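Local coordinates for alpha-1,6-mannanase (Bacteroides thetaiotaomicron, PDB 4V1S), which probably hydrolyses alpha-1,6-mannosidic linkages in mannans, as a family GH76 glycoside hydrolase of a gut symbiont, at residues K200-C204 and Y265-M270; Q77-I81 and Y127-P131; I271-L275 and D321-M326; N115-Y121 and T132-P138. All coordinates share one frame. Where two conformers were deposited one is given. Residue numbers count along the deposited sequence, not the author numbering.

Contact 1: K200-C204 and Y265-M270. With GOL (glycerol), chain C.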
loop_
_atom_site.group_PDB
_atom_site.type_symbol
_atom_site.label_atom_id
_atom_site.label_comp_id
_atom_site.label_asym_id
_atom_site.label_seq_id
_atom_site.Cartn_x
_atom_site.Cartn_y
_atom_site.Cartn_z
ATOM N N LYS A 200 -8.668 -17.402 -0.758
ATOM C CA LYS A 200 -8.014 -16.633 0.298
ATOM C C LYS A 200 -6.631 -16.231 -0.187
ATOM O O LYS A 200 -5.939 -16.999 -0.838
ATOM C CB LYS A 200 -7.958 -17.419 1.623
ATOM C CG LYS A 200 -9.346 -17.689 2.172
ATOM C CD LYS A 200 -9.301 -18.245 3.572
ATOM C CE LYS A 200 -10.679 -18.211 4.232
ATOM N NZ LYS A 200 -10.587 -18.503 5.694
ATOM N N ASN A 201 -6.247 -15.003 0.127
ATOM C CA ASN A 201 -5.204 -14.287 -0.626
ATOM C C ASN A 201 -4.121 -13.708 0.287
ATOM O O ASN A 201 -4.398 -13.178 1.369
ATOM C CB ASN A 201 -5.850 -13.151 -1.464
ATOM C CG ASN A 201 -6.815 -13.684 -2.495
ATOM O OD1 ASN A 201 -6.591 -13.563 -3.716
ATOM N ND2 ASN A 201 -7.871 -14.314 -2.020
ATOM N N THR A 202 -2.878 -13.853 -0.154
ATOM C CA THR A 202 -1.761 -13.339 0.571
ATOM C C THR A 202 -1.928 -11.853 0.862
ATOM O O THR A 202 -1.649 -11.432 1.972
ATOM C CB THR A 202 -0.459 -13.576 -0.204
ATOM O OG1 THR A 202 -0.312 -14.978 -0.429
ATOM C CG2 THR A 202 0.721 -13.035 0.580
ATOM N N ILE A 203 -2.403 -11.085 -0.106
ATOM C CA ILE A 203 -2.481 -9.638 0.107
ATOM C C ILE A 203 -3.428 -9.333 1.266
ATOM O O ILE A 203 -3.154 -8.433 2.060
ATOM C CB ILE A 203 -2.831 -8.830 -1.158
ATOM C CG1 ILE A 203 -2.707 -7.317 -0.886
ATOM C CG2 ILE A 203 -4.205 -9.192 -1.706
ATOM C CD1 ILE A 203 -1.309 -6.870 -0.484
ATOM N N CYS A 204 -4.526 -10.082 1.370
ATOM C CA CYS A 204 -5.430 -9.912 2.492
ATOM C C CYS A 204 -4.764 -10.230 3.836
ATOM O O CYS A 204 -4.915 -9.451 4.765
ATOM C CB CYS A 204 -6.681 -10.754 2.299
ATOM S SG CYS A 204 -7.560 -10.355 0.790
ATOM N N TYR A 265 4.284 -6.994 -4.209
ATOM C CA TYR A 265 3.615 -6.454 -3.058
ATOM C C TYR A 265 3.195 -7.501 -2.022
ATOM O O TYR A 265 3.031 -7.192 -0.862
ATOM C CB TYR A 265 2.437 -5.577 -3.454
ATOM C CG TYR A 265 1.127 -6.252 -3.837
ATOM C CD1 TYR A 265 1.082 -7.461 -4.580
ATOM C CD2 TYR A 265 -0.081 -5.659 -3.500
ATOM C CE1 TYR A 265 -0.115 -8.051 -4.939
ATOM C CE2 TYR A 265 -1.282 -6.238 -3.840
ATOM C CZ TYR A 265 -1.311 -7.430 -4.564
ATOM O OH TYR A 265 -2.513 -7.990 -4.888
ATOM N N ASN A 266 3.064 -8.746 -2.440
ATOM C CA ASN A 266 2.779 -9.822 -1.476
ATOM C C ASN A 266 4.014 -10.102 -0.610
ATOM O O ASN A 266 3.900 -10.284 0.594
ATOM C CB ASN A 266 2.275 -11.064 -2.187
ATOM C CG ASN A 266 0.814 -10.963 -2.504
ATOM O OD1 ASN A 266 0.058 -10.302 -1.769
ATOM N ND2 ASN A 266 0.407 -11.560 -3.595
ATOM N N ALA A 267 5.198 -10.055 -1.216
ATOM C CA ALA A 267 6.453 -10.042 -0.427
ATOM C C ALA A 267 6.575 -8.769 0.429
ATOM O O ALA A 267 6.828 -8.845 1.635
ATOM C CB ALA A 267 7.667 -10.211 -1.323
ATOM N N GLY A 268 6.364 -7.609 -0.192
ATOM C CA GLY A 268 6.631 -6.346 0.481
ATOM C C GLY A 268 5.754 -6.109 1.699
ATOM O O GLY A 268 6.236 -5.732 2.745
ATOM N N PHE A 269 4.450 -6.316 1.575
ATOM C CA PHE A 269 3.596 -6.105 2.720
ATOM C C PHE A 269 3.858 -7.143 3.834
ATOM O O PHE A 269 3.705 -6.807 4.993
ATOM C CB PHE A 269 2.116 -6.099 2.366
ATOM C CG PHE A 269 1.614 -4.775 1.813
ATOM C CD1 PHE A 269 1.411 -3.693 2.666
ATOM C CD2 PHE A 269 1.232 -4.650 0.486
ATOM C CE1 PHE A 269 0.913 -2.504 2.195
ATOM C CE2 PHE A 269 0.713 -3.458 0.017
ATOM C CZ PHE A 269 0.552 -2.401 0.877
ATOM N N MET A 270 4.298 -8.356 3.488
ATOM C CA MET A 270 4.740 -9.310 4.505
ATOM C C MET A 270 6.019 -8.852 5.208
ATOM O O MET A 270 6.090 -8.899 6.426
ATOM C CB MET A 270 4.888 -10.738 3.966
ATOM C CG MET A 270 3.572 -11.406 3.524
ATOM S SD MET A 270 2.328 -11.625 4.820
ATOM C CE MET A 270 3.098 -12.974 5.697
HETATM C C1 GOL C . -6.242 -10.815 -6.343
HETATM O O1 GOL C . -6.363 -9.767 -7.313
HETATM C C2 GOL C . -4.906 -10.704 -5.610
HETATM O O2 GOL C . -4.656 -11.929 -4.913
HETATM C C3 GOL C . -3.790 -10.404 -6.613
HETATM O O3 GOL C . -2.512 -10.287 -5.965
HETATM O O HOH W 1 -2.692 -11.971 -2.917
#

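Contact 2: Q77-I81 and Y127-P131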
loop_
_atom_site.group_PDB
_atom_site.type_symbol
_atom_site.label_atom_id
_atom_site.label_comp_id
_atom_site.label_asym_id
_atom_site.label_seq_id
_atom_site.Cartn_x
_atom_site.Cartn_y
_atom_site.Cartn_z
ATOM N N GLN A 77 -16.232 7.323 -15.156
ATOM C CA GLN A 77 -16.612 6.656 -13.924
ATOM C C GLN A 77 -15.773 7.233 -12.808
ATOM O O GLN A 77 -14.588 7.540 -13.013
ATOM C CB GLN A 77 -16.295 5.151 -14.009
ATOM N N VAL A 78 -16.368 7.334 -11.619
ATOM C CA VAL A 78 -15.625 7.657 -10.426
ATOM C C VAL A 78 -14.589 6.543 -10.197
ATOM O O VAL A 78 -14.855 5.360 -10.461
ATOM C CB VAL A 78 -16.535 7.792 -9.181
ATOM C CG1 VAL A 78 -15.732 8.327 -8.000
ATOM C CG2 VAL A 78 -17.730 8.707 -9.436
ATOM N N SER A 79 -13.422 6.929 -9.703
ATOM C CA SER A 79 -12.342 5.987 -9.420
ATOM C C SER A 79 -12.704 4.923 -8.396
ATOM O O SER A 79 -13.455 5.153 -7.433
ATOM C CB SER A 79 -11.124 6.741 -8.916
ATOM O OG SER A 79 -11.414 7.514 -7.750
ATOM N N PHE A 80 -12.159 3.732 -8.613
ATOM C CA PHE A 80 -12.115 2.728 -7.581
ATOM C C PHE A 80 -11.292 3.256 -6.418
ATOM O O PHE A 80 -10.502 4.180 -6.558
ATOM C CB PHE A 80 -11.504 1.443 -8.104
ATOM C CG PHE A 80 -12.316 0.777 -9.187
ATOM C CD1 PHE A 80 -13.513 0.161 -8.893
ATOM C CD2 PHE A 80 -11.868 0.749 -10.500
ATOM C CE1 PHE A 80 -14.274 -0.437 -9.869
ATOM C CE2 PHE A 80 -12.614 0.126 -11.485
ATOM C CZ PHE A 80 -13.820 -0.470 -11.161
ATOM N N ILE A 81 -11.500 2.671 -5.249
ATOM C CA ILE A 81 -10.885 3.199 -4.044
ATOM C C ILE A 81 -9.341 3.190 -4.120
ATOM O O ILE A 81 -8.663 4.105 -3.585
ATOM C CB ILE A 81 -11.431 2.476 -2.788
ATOM C CG1 ILE A 81 -11.124 3.268 -1.534
ATOM C CG2 ILE A 81 -10.894 1.051 -2.676
ATOM C CD1 ILE A 81 -11.795 2.703 -0.297
ATOM N N TYR A 127 -15.340 -0.090 4.043
ATOM C CA TYR A 127 -15.217 0.620 2.776
ATOM C C TYR A 127 -15.557 -0.298 1.575
ATOM O O TYR A 127 -15.251 -1.468 1.596
ATOM C CB TYR A 127 -13.795 1.150 2.579
ATOM C CG TYR A 127 -13.434 2.329 3.462
ATOM C CD1 TYR A 127 -13.883 3.620 3.167
ATOM C CD2 TYR A 127 -12.678 2.156 4.614
ATOM C CE1 TYR A 127 -13.612 4.697 4.024
ATOM C CE2 TYR A 127 -12.368 3.234 5.441
ATOM C CZ TYR A 127 -12.837 4.512 5.140
ATOM O OH TYR A 127 -12.523 5.562 5.981
ATOM N N ALA A 128 -16.182 0.314 0.575
ATOM C CA ALA A 128 -16.501 -0.282 -0.741
ATOM C C ALA A 128 -15.500 0.144 -1.799
ATOM O O ALA A 128 -14.797 1.167 -1.654
ATOM C CB ALA A 128 -17.919 0.069 -1.144
ATOM N N THR A 129 -15.495 -0.616 -2.897
ATOM C CA THR A 129 -14.584 -0.359 -3.973
ATOM C C THR A 129 -14.971 0.904 -4.760
ATOM O O THR A 129 -14.117 1.571 -5.343
ATOM C CB THR A 129 -14.475 -1.569 -4.908
ATOM O OG1 THR A 129 -13.240 -1.496 -5.625
ATOM C CG2 THR A 129 -15.676 -1.712 -5.814
ATOM N N LEU A 130 -16.255 1.228 -4.754
ATOM C CA LEU A 130 -16.777 2.437 -5.380
ATOM C C LEU A 130 -17.642 3.207 -4.382
ATOM O O LEU A 130 -18.042 2.677 -3.352
ATOM C CB LEU A 130 -17.609 2.048 -6.606
ATOM C CG LEU A 130 -16.848 1.619 -7.867
ATOM C CD1 LEU A 130 -17.759 0.917 -8.854
ATOM C CD2 LEU A 130 -16.144 2.801 -8.527
ATOM N N PRO A 131 -17.951 4.479 -4.687
ATOM C CA PRO A 131 -18.811 5.214 -3.794
ATOM C C PRO A 131 -20.107 4.482 -3.502
ATOM O O PRO A 131 -20.687 3.847 -4.387
ATOM C CB PRO A 131 -19.054 6.517 -4.546
ATOM C CG PRO A 131 -17.745 6.730 -5.266
ATOM C CD PRO A 131 -17.395 5.330 -5.743
#

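Contact 3: I271-L275 and D321-M326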
loop_
_atom_site.group_PDB
_atom_site.type_symbol
_atom_site.label_atom_id
_atom_site.label_comp_id
_atom_site.label_asym_id
_atom_site.label_seq_id
_atom_site.Cartn_x
_atom_site.Cartn_y
_atom_site.Cartn_z
ATOM N N ILE A 271 6.971 -8.332 4.447
ATOM C CA ILE A 271 8.202 -7.792 5.012
ATOM C C ILE A 271 7.857 -6.676 6.024
ATOM O O ILE A 271 8.355 -6.671 7.158
ATOM C CB ILE A 271 9.156 -7.294 3.908
ATOM C CG1 ILE A 271 9.707 -8.460 3.104
ATOM C CG2 ILE A 271 10.305 -6.485 4.508
ATOM C CD1 ILE A 271 10.192 -8.014 1.720
ATOM N N ARG A 272 7.034 -5.708 5.615
ATOM C CA ARG A 272 6.716 -4.607 6.508
ATOM C C ARG A 272 6.065 -5.138 7.798
ATOM O O ARG A 272 6.350 -4.668 8.913
ATOM C CB ARG A 272 5.803 -3.603 5.816
ATOM C CG ARG A 272 6.410 -2.969 4.587
ATOM C CD ARG A 272 5.656 -1.714 4.182
ATOM N NE ARG A 272 5.986 -0.676 5.148
ATOM C CZ ARG A 272 5.286 0.413 5.410
ATOM N NH1 ARG A 272 4.153 0.684 4.768
ATOM N NH2 ARG A 272 5.748 1.255 6.336
ATOM N N SER A 273 5.178 -6.119 7.643
ATOM C CA SER A 273 4.509 -6.739 8.792
ATOM C C SER A 273 5.511 -7.414 9.709
ATOM O O SER A 273 5.482 -7.205 10.929
ATOM C CB SER A 273 3.451 -7.734 8.318
ATOM O OG SER A 273 2.406 -7.085 7.610
ATOM N N TRP A 274 6.383 -8.229 9.126
ATOM C CA TRP A 274 7.362 -8.948 9.913
ATOM C C TRP A 274 8.290 -8.027 10.680
ATOM O O TRP A 274 8.670 -8.337 11.826
ATOM C CB TRP A 274 8.170 -9.903 9.049
ATOM C CG TRP A 274 7.409 -11.081 8.508
ATOM C CD1 TRP A 274 6.442 -11.811 9.137
ATOM C CD2 TRP A 274 7.594 -11.688 7.210
ATOM N NE1 TRP A 274 6.017 -12.826 8.315
ATOM C CE2 TRP A 274 6.702 -12.776 7.129
ATOM C CE3 TRP A 274 8.416 -11.408 6.113
ATOM C CZ2 TRP A 274 6.623 -13.603 5.998
ATOM C CZ3 TRP A 274 8.326 -12.207 4.996
ATOM C CH2 TRP A 274 7.434 -13.297 4.938
ATOM N N LEU A 275 8.657 -6.888 10.092
ATOM C CA LEU A 275 9.517 -5.938 10.806
ATOM C C LEU A 275 8.806 -5.394 12.027
ATOM O O LEU A 275 9.434 -5.214 13.074
ATOM C CB LEU A 275 10.020 -4.823 9.870
ATOM C CG LEU A 275 10.991 -5.310 8.775
ATOM C CD1 LEU A 275 11.287 -4.168 7.840
ATOM C CD2 LEU A 275 12.286 -5.875 9.357
ATOM N N ASP A 321 9.034 0.811 0.119
ATOM C CA ASP A 321 8.633 1.056 1.506
ATOM C C ASP A 321 9.339 0.080 2.475
ATOM O O ASP A 321 9.631 0.462 3.615
ATOM C CB ASP A 321 7.097 0.933 1.689
ATOM C CG ASP A 321 6.380 2.256 1.538
ATOM O OD1 ASP A 321 7.078 3.293 1.584
ATOM O OD2 ASP A 321 5.134 2.247 1.405
ATOM N N SER A 322 9.613 -1.155 2.017
ATOM C CA SER A 322 10.379 -2.136 2.795
ATOM C C SER A 322 11.787 -1.624 3.059
ATOM O O SER A 322 12.300 -1.762 4.180
ATOM C CB SER A 322 10.382 -3.530 2.102
ATOM O OG SER A 322 9.048 -4.056 2.035
ATOM N N TRP A 323 12.423 -1.074 2.029
ATOM C CA TRP A 323 13.735 -0.459 2.209
ATOM C C TRP A 323 13.707 0.668 3.267
ATOM O O TRP A 323 14.610 0.744 4.110
ATOM C CB TRP A 323 14.318 0.028 0.895
ATOM C CG TRP A 323 14.684 -1.009 -0.018
ATOM C CD1 TRP A 323 15.150 -2.272 0.277
ATOM C CD2 TRP A 323 14.680 -0.899 -1.436
ATOM N NE1 TRP A 323 15.433 -2.949 -0.886
ATOM C CE2 TRP A 323 15.178 -2.124 -1.958
ATOM C CE3 TRP A 323 14.344 0.126 -2.315
ATOM C CZ2 TRP A 323 15.278 -2.373 -3.344
ATOM C CZ3 TRP A 323 14.468 -0.108 -3.704
ATOM C CH2 TRP A 323 14.926 -1.346 -4.195
ATOM N N PHE A 324 12.719 1.561 3.200
ATOM C CA PHE A 324 12.601 2.605 4.198
ATOM C C PHE A 324 12.439 2.004 5.593
ATOM O O PHE A 324 13.056 2.492 6.539
ATOM C CB PHE A 324 11.448 3.552 3.856
ATOM C CG PHE A 324 11.697 4.445 2.643
ATOM C CD1 PHE A 324 12.877 5.209 2.551
ATOM C CD2 PHE A 324 10.737 4.569 1.625
ATOM C CE1 PHE A 324 13.082 6.063 1.475
ATOM C CE2 PHE A 324 10.920 5.451 0.576
ATOM C CZ PHE A 324 12.110 6.176 0.480
ATOM N N ASP A 325 11.613 0.951 5.729
ATOM C CA ASP A 325 11.436 0.316 7.022
ATOM C C ASP A 325 12.736 -0.310 7.505
ATOM O O ASP A 325 13.029 -0.269 8.702
ATOM C CB ASP A 325 10.390 -0.791 7.000
ATOM C CG ASP A 325 8.977 -0.289 6.905
ATOM O OD1 ASP A 325 8.688 0.943 7.020
ATOM O OD2 ASP A 325 8.119 -1.159 6.678
ATOM N N MET A 326 13.517 -0.891 6.594
ATOM C CA MET A 326 14.811 -1.457 6.968
ATOM C C MET A 326 15.750 -0.378 7.508
ATOM O O MET A 326 16.442 -0.604 8.482
ATOM C CB MET A 326 15.477 -2.203 5.807
ATOM C CG MET A 326 14.930 -3.593 5.589
ATOM S SD MET A 326 15.147 -4.672 7.033
ATOM C CE MET A 326 14.667 -6.244 6.334
HETATM O O HOH W 2 3.667 0.019 2.093
HETATM O O HOH W 3 7.251 -2.015 9.039
#

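Contact 4: N115-Y121 and T132-P138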
loop_
_atom_site.group_PDB
_atom_site.type_symbol
_atom_site.label_atom_id
_atom_site.label_comp_id
_atom_site.label_asym_id
_atom_site.label_seq_id
_atom_site.Cartn_x
_atom_site.Cartn_y
_atom_site.Cartn_z
ATOM N N ASN A 115 -17.175 8.923 1.143
ATOM C CA ASN A 115 -18.053 8.568 0.020
ATOM C C ASN A 115 -18.030 7.093 -0.257
ATOM O O ASN A 115 -18.977 6.576 -0.833
ATOM C CB ASN A 115 -17.710 9.312 -1.236
ATOM C CG ASN A 115 -17.965 10.797 -1.109
ATOM O OD1 ASN A 115 -19.000 11.225 -0.605
ATOM N ND2 ASN A 115 -17.025 11.593 -1.588
ATOM N N TYR A 116 -16.926 6.431 0.080
ATOM C CA TYR A 116 -16.772 4.986 -0.113
ATOM C C TYR A 116 -17.145 4.144 1.113
ATOM O O TYR A 116 -17.092 2.908 1.060
ATOM C CB TYR A 116 -15.328 4.674 -0.506
ATOM C CG TYR A 116 -14.856 5.284 -1.823
ATOM C CD1 TYR A 116 -14.543 6.626 -1.929
ATOM C CD2 TYR A 116 -14.735 4.518 -2.963
ATOM C CE1 TYR A 116 -14.084 7.173 -3.098
ATOM C CE2 TYR A 116 -14.250 5.065 -4.140
ATOM C CZ TYR A 116 -13.988 6.393 -4.226
ATOM O OH TYR A 116 -13.557 6.918 -5.421
ATOM N N TRP A 117 -17.442 4.801 2.242
ATOM C CA TRP A 117 -17.736 4.068 3.480
ATOM C C TRP A 117 -19.174 3.619 3.512
ATOM O O TRP A 117 -20.093 4.428 3.331
ATOM C CB TRP A 117 -17.475 4.971 4.664
ATOM C CG TRP A 117 -17.756 4.373 6.010
ATOM C CD1 TRP A 117 -18.811 4.635 6.809
ATOM C CD2 TRP A 117 -16.953 3.407 6.695
ATOM N NE1 TRP A 117 -18.703 3.946 7.980
ATOM C CE2 TRP A 117 -17.587 3.158 7.932
ATOM C CE3 TRP A 117 -15.760 2.709 6.381
ATOM C CZ2 TRP A 117 -17.051 2.315 8.891
ATOM C CZ3 TRP A 117 -15.258 1.859 7.325
ATOM C CH2 TRP A 117 -15.922 1.650 8.570
ATOM N N HIS A 118 -19.360 2.338 3.820
ATOM C CA HIS A 118 -20.681 1.805 4.070
ATOM C C HIS A 118 -20.856 1.538 5.554
ATOM O O HIS A 118 -20.135 0.746 6.101
ATOM C CB HIS A 118 -20.945 0.532 3.263
ATOM C CG HIS A 118 -22.396 0.264 3.036
ATOM N ND1 HIS A 118 -23.284 0.015 4.065
ATOM C CD2 HIS A 118 -23.128 0.223 1.897
ATOM C CE1 HIS A 118 -24.492 -0.158 3.572
ATOM N NE2 HIS A 118 -24.421 -0.060 2.257
ATOM N N PRO A 119 -21.853 2.183 6.193
ATOM C CA PRO A 119 -21.971 2.071 7.669
ATOM C C PRO A 119 -22.578 0.758 8.141
ATOM O O PRO A 119 -22.477 0.439 9.300
ATOM C CB PRO A 119 -22.907 3.207 8.036
ATOM C CG PRO A 119 -23.726 3.425 6.813
ATOM C CD PRO A 119 -22.817 3.144 5.646
ATOM N N ASN A 120 -23.204 0.008 7.243
ATOM C CA ASN A 120 -23.853 -1.261 7.624
ATOM C C ASN A 120 -24.389 -1.957 6.401
ATOM O O ASN A 120 -25.522 -1.660 5.950
ATOM C CB ASN A 120 -25.021 -1.104 8.631
ATOM C CG ASN A 120 -25.703 -2.450 8.903
ATOM O OD1 ASN A 120 -25.143 -3.507 8.556
ATOM N ND2 ASN A 120 -26.875 -2.437 9.482
ATOM N N TYR A 121 -23.631 -2.937 5.915
ATOM C CA TYR A 121 -24.160 -3.827 4.910
ATOM C C TYR A 121 -24.075 -5.224 5.487
ATOM O O TYR A 121 -22.997 -5.671 5.923
ATOM C CB TYR A 121 -23.450 -3.698 3.573
ATOM C CG TYR A 121 -23.842 -4.756 2.576
ATOM C CD1 TYR A 121 -25.172 -4.881 2.111
ATOM C CD2 TYR A 121 -22.932 -5.711 2.152
ATOM C CE1 TYR A 121 -25.526 -5.851 1.185
ATOM C CE2 TYR A 121 -23.297 -6.698 1.223
ATOM C CZ TYR A 121 -24.604 -6.784 0.783
ATOM O OH TYR A 121 -25.006 -7.752 -0.129
ATOM N N THR A 132 -20.539 4.589 -2.254
ATOM C CA THR A 132 -21.714 3.877 -1.778
ATOM C C THR A 132 -22.369 4.705 -0.680
ATOM O O THR A 132 -21.929 5.799 -0.351
ATOM C CB THR A 132 -21.310 2.462 -1.278
ATOM O OG1 THR A 132 -22.461 1.625 -1.126
ATOM C CG2 THR A 132 -20.529 2.528 0.009
ATOM N N SER A 133 -23.473 4.195 -0.180
ATOM C CA SER A 133 -24.177 4.801 0.952
ATOM C C SER A 133 -25.032 3.745 1.606
ATOM O O SER A 133 -25.218 2.642 1.077
ATOM C CB SER A 133 -25.036 5.982 0.492
ATOM O OG SER A 133 -25.981 5.592 -0.482
ATOM N N ALA A 134 -25.587 4.105 2.761
ATOM C CA ALA A 134 -26.302 3.147 3.609
ATOM C C ALA A 134 -27.430 2.366 2.946
ATOM O O ALA A 134 -27.767 1.258 3.410
ATOM C CB ALA A 134 -26.863 3.852 4.814
ATOM N N GLU A 135 -28.045 2.956 1.930
ATOM C CA GLU A 135 -29.188 2.338 1.225
ATOM C C GLU A 135 -28.830 1.564 -0.060
ATOM O O GLU A 135 -29.709 1.063 -0.764
ATOM C CB GLU A 135 -30.276 3.389 0.944
ATOM C CG GLU A 135 -30.164 4.138 -0.384
ATOM C CD GLU A 135 -29.044 5.186 -0.438
ATOM O OE1 GLU A 135 -28.311 5.351 0.561
ATOM O OE2 GLU A 135 -28.905 5.865 -1.498
ATOM N N LYS A 136 -27.537 1.391 -0.316
ATOM C CA LYS A 136 -27.055 0.702 -1.526
ATOM C C LYS A 136 -26.288 -0.555 -1.138
ATOM O O LYS A 136 -25.770 -0.649 -0.036
ATOM C CB LYS A 136 -26.121 1.604 -2.314
ATOM C CG LYS A 136 -26.829 2.748 -2.991
ATOM C CD LYS A 136 -25.831 3.820 -3.410
ATOM C CE LYS A 136 -25.456 3.706 -4.871
ATOM N NZ LYS A 136 -24.254 2.863 -5.122
ATOM N N VAL A 137 -26.257 -1.504 -2.054
ATOM C CA VAL A 137 -25.521 -2.732 -1.879
ATOM C C VAL A 137 -24.102 -2.428 -2.380
ATOM O O VAL A 137 -23.915 -2.059 -3.564
ATOM C CB VAL A 137 -26.135 -3.871 -2.700
ATOM C CG1 VAL A 137 -25.235 -5.107 -2.688
ATOM C CG2 VAL A 137 -27.517 -4.224 -2.157
ATOM N N PRO A 138 -23.096 -2.602 -1.508
ATOM C CA PRO A 138 -21.723 -2.312 -1.870
ATOM C C PRO A 138 -20.959 -3.557 -2.305
ATOM O O PRO A 138 -21.371 -4.678 -1.993
ATOM C CB PRO A 138 -21.139 -1.790 -0.555
ATOM C CG PRO A 138 -21.814 -2.699 0.464
ATOM C CD PRO A 138 -23.216 -2.898 -0.070
HETATM O O HOH W 4 -27.323 0.354 5.896
#

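Contact 1: K200-C204 and Y265-M270
Ile203 pushes its CD1 methyl into the corner between two aromatic rings of the 264-281 helix: CD1 sits 3.4 Å from Tyr265 CE2 and 3.5 Å from Phe269 CD2. Thr202 lies beside it, its CG2 3.7 Å from Asn266 OD1 and 4.4 Å from Met270 CG, while its hydroxyl bonds to the carbonyl of Trp248. This is where the short strand 199-201 gives way to helix 202-219, with Asn201 at the N-cap position though its side chain makes no capping bond. The first-turn amide of Ile203 is instead satisfied by a water at 3.0 Å from its N. Asn266 OD1 is nearly as close, 3.1 Å from Ile203 N, but at a poor angle; Asn266 ND2 turns to the same water, 3.2 Å from its oxygen. A glycerol, probably from the crystallisation liquor, completes the cluster: its O2 lies 2.8 Å from that water and 2.8 Å from Asn201 OD1, and its O3 lies 2.5 Å from Tyr265 OH. Asp249 also bonds to this glycerol, and a second glycerol is hydrogen-bonded to Tyr265 OH. In the (alpha/alpha)6 barrel of GH76 enzymes, the contact joins two helices through an apolar wedge at Ile203 and, beside it, a polar cluster holding water and glycerol. These amides, phenol and carboxylate form a polar pocket able to hold a polyol, possibly part of the sugar-binding region.

Contact 2: Q77-I81 and Y127-P131
Two irregular loops of the (alpha/alpha)6 barrel meet here: residues 77-81 lead into helix 81-97, while the other segment, 127-131, leaves the small two-stranded sheet 117-121/124-127. The backbone supplies the polar link. Ile81 N donates to Thr129 O at 2.8 Å, and the same carbonyl takes a CA-H...O contact from Phe80 CA at 3.2 Å, so one oxygen meets two successive residues, Phe80 and Ile81. Apolar packing does the rest. Ile81 CD1 rests 3.8 Å from Tyr127 CB and 3.6 Å from Ala128 O, filling the buried end of the interface, where helix 142-159 packs against Ile81 and Tyr127. Toward the surface, Leu130 CD2 slots between the neighbouring loop's backbone and a ring, 3.5 Å from Val78 O and 3.7 Å from Phe80 CD1. The polar side chains find partners outside the two segments: Thr129 OG1 bonds to Glu144, and Ser79 OG to the carbonyl of Tyr69. Tyr116 contributes from the side, its hydroxyl bonding to the Ser79 carbonyl. The contact is structural packing that joins the loop after strand 124-127 to the loop leading into helix 81-97. At its outer edge, Val78 CG1 meets the ring of Pro131 with CG 3.8 Å away.

Contact 3: I271-L275 and D321-M326
A salt-bridge network spans two nearly parallel helices of the helical barrel, 264-281 and 313-330, whose segments here approach to 9.7 Å between axes at an angle of 19°. Arg272 is its centre. The guanidinium grips Asp325 side-on, NE donating to OD2 at 2.7 Å and NH2 to OD1 at 3.0 Å, a bidentate salt bridge with OD2 near the guanidinium plane. Asp321, one turn earlier, packs its CB over a guanidinium face, and its OD2 makes a long ionic contact of 3.8 Å to Arg272 NH1. A water bridges that gap, 2.8 Å from Arg272 NH1 and 2.8 Å from Asp321 OD2. Asp321 also serves the 374-394 helix, bonding to Tyr382 and forming a salt bridge with Arg386. A second water lies 2.8 Å from Arg272 O and 2.7 Å from Asp325 OD2. Behind the charges the packing turns apolar, with Leu275 CD1 3.6 Å from Asp325 CB and Leu275 CD2 3.9 Å from Met326 CE. Ile271 CG2 packs 3.7 Å from Ser322 OG, itself hydrogen-bonded to Ser318 O. Helix 284-301 comes between the two in sequence, and such side-by-side parallel helices are typical of the (alpha/alpha)6 barrel, built from successive helical hairpins.

Contact 4: N115-Y121 and T132-P138
Thr132 starts the contact with its backbone, N donating to Asn115 O at 2.9 Å; its CG2 lies 3.6 Å from Tyr116 O and its OG1 3.4 Å from His118 CD2. Here the loop between strand 124-127 and helix 142-159 folds back on strand 117-121 of the two-stranded antiparallel sheet. Ser133 opens a type I beta turn that closes at Lys136, and the peptide between Ser133 and Ala134 lies over one face of the His118 ring. Ala134 CB touches Pro119 CG at 3.7 Å, and a water joins Ala134 O and Asn120 O, 2.7 Å from each. Lys136 offers its carbonyl to the imidazole: His118 NE2 donates to Lys136 O at 2.7 Å. Val137 CG1 then approaches Tyr121 OH at 3.7 Å, and Pro138 lays its CD over the face of the Tyr121 ring, a CH-pi contact 3.5 Å from the centroid. With ND1 accepting from Asn120 N at 3.2 Å, His118 fits the NE2-H tautomer and acts as a structural crosslink, tying the turn to the bent strand.

Overall arrangement
The four contacts fall into two touching pairs. Contacts 1 and 3 follow one another along helix 264-281, their centres 13 Å apart, and meet where Gly268 O packs 3.4 Å from Ser322 OG. Contacts 2 and 4 have centres 11 Å apart and segments that alternate along the chain; Tyr116 of contact 4 bridges to contact 2, its OH 2.7 Å from Ser79 O and its backbone O 2.8 Å from Ala128 N. Contacts 3 and 4 lie on opposite sides of the chain's centre, about 33 Å apart between centres. Of the four, contact 1 carries a bound glycerol, in a pocket that may belong to the sugar-binding region; its nearest atoms are about 12 Å from contact 2 and about 15 Å from contact 4.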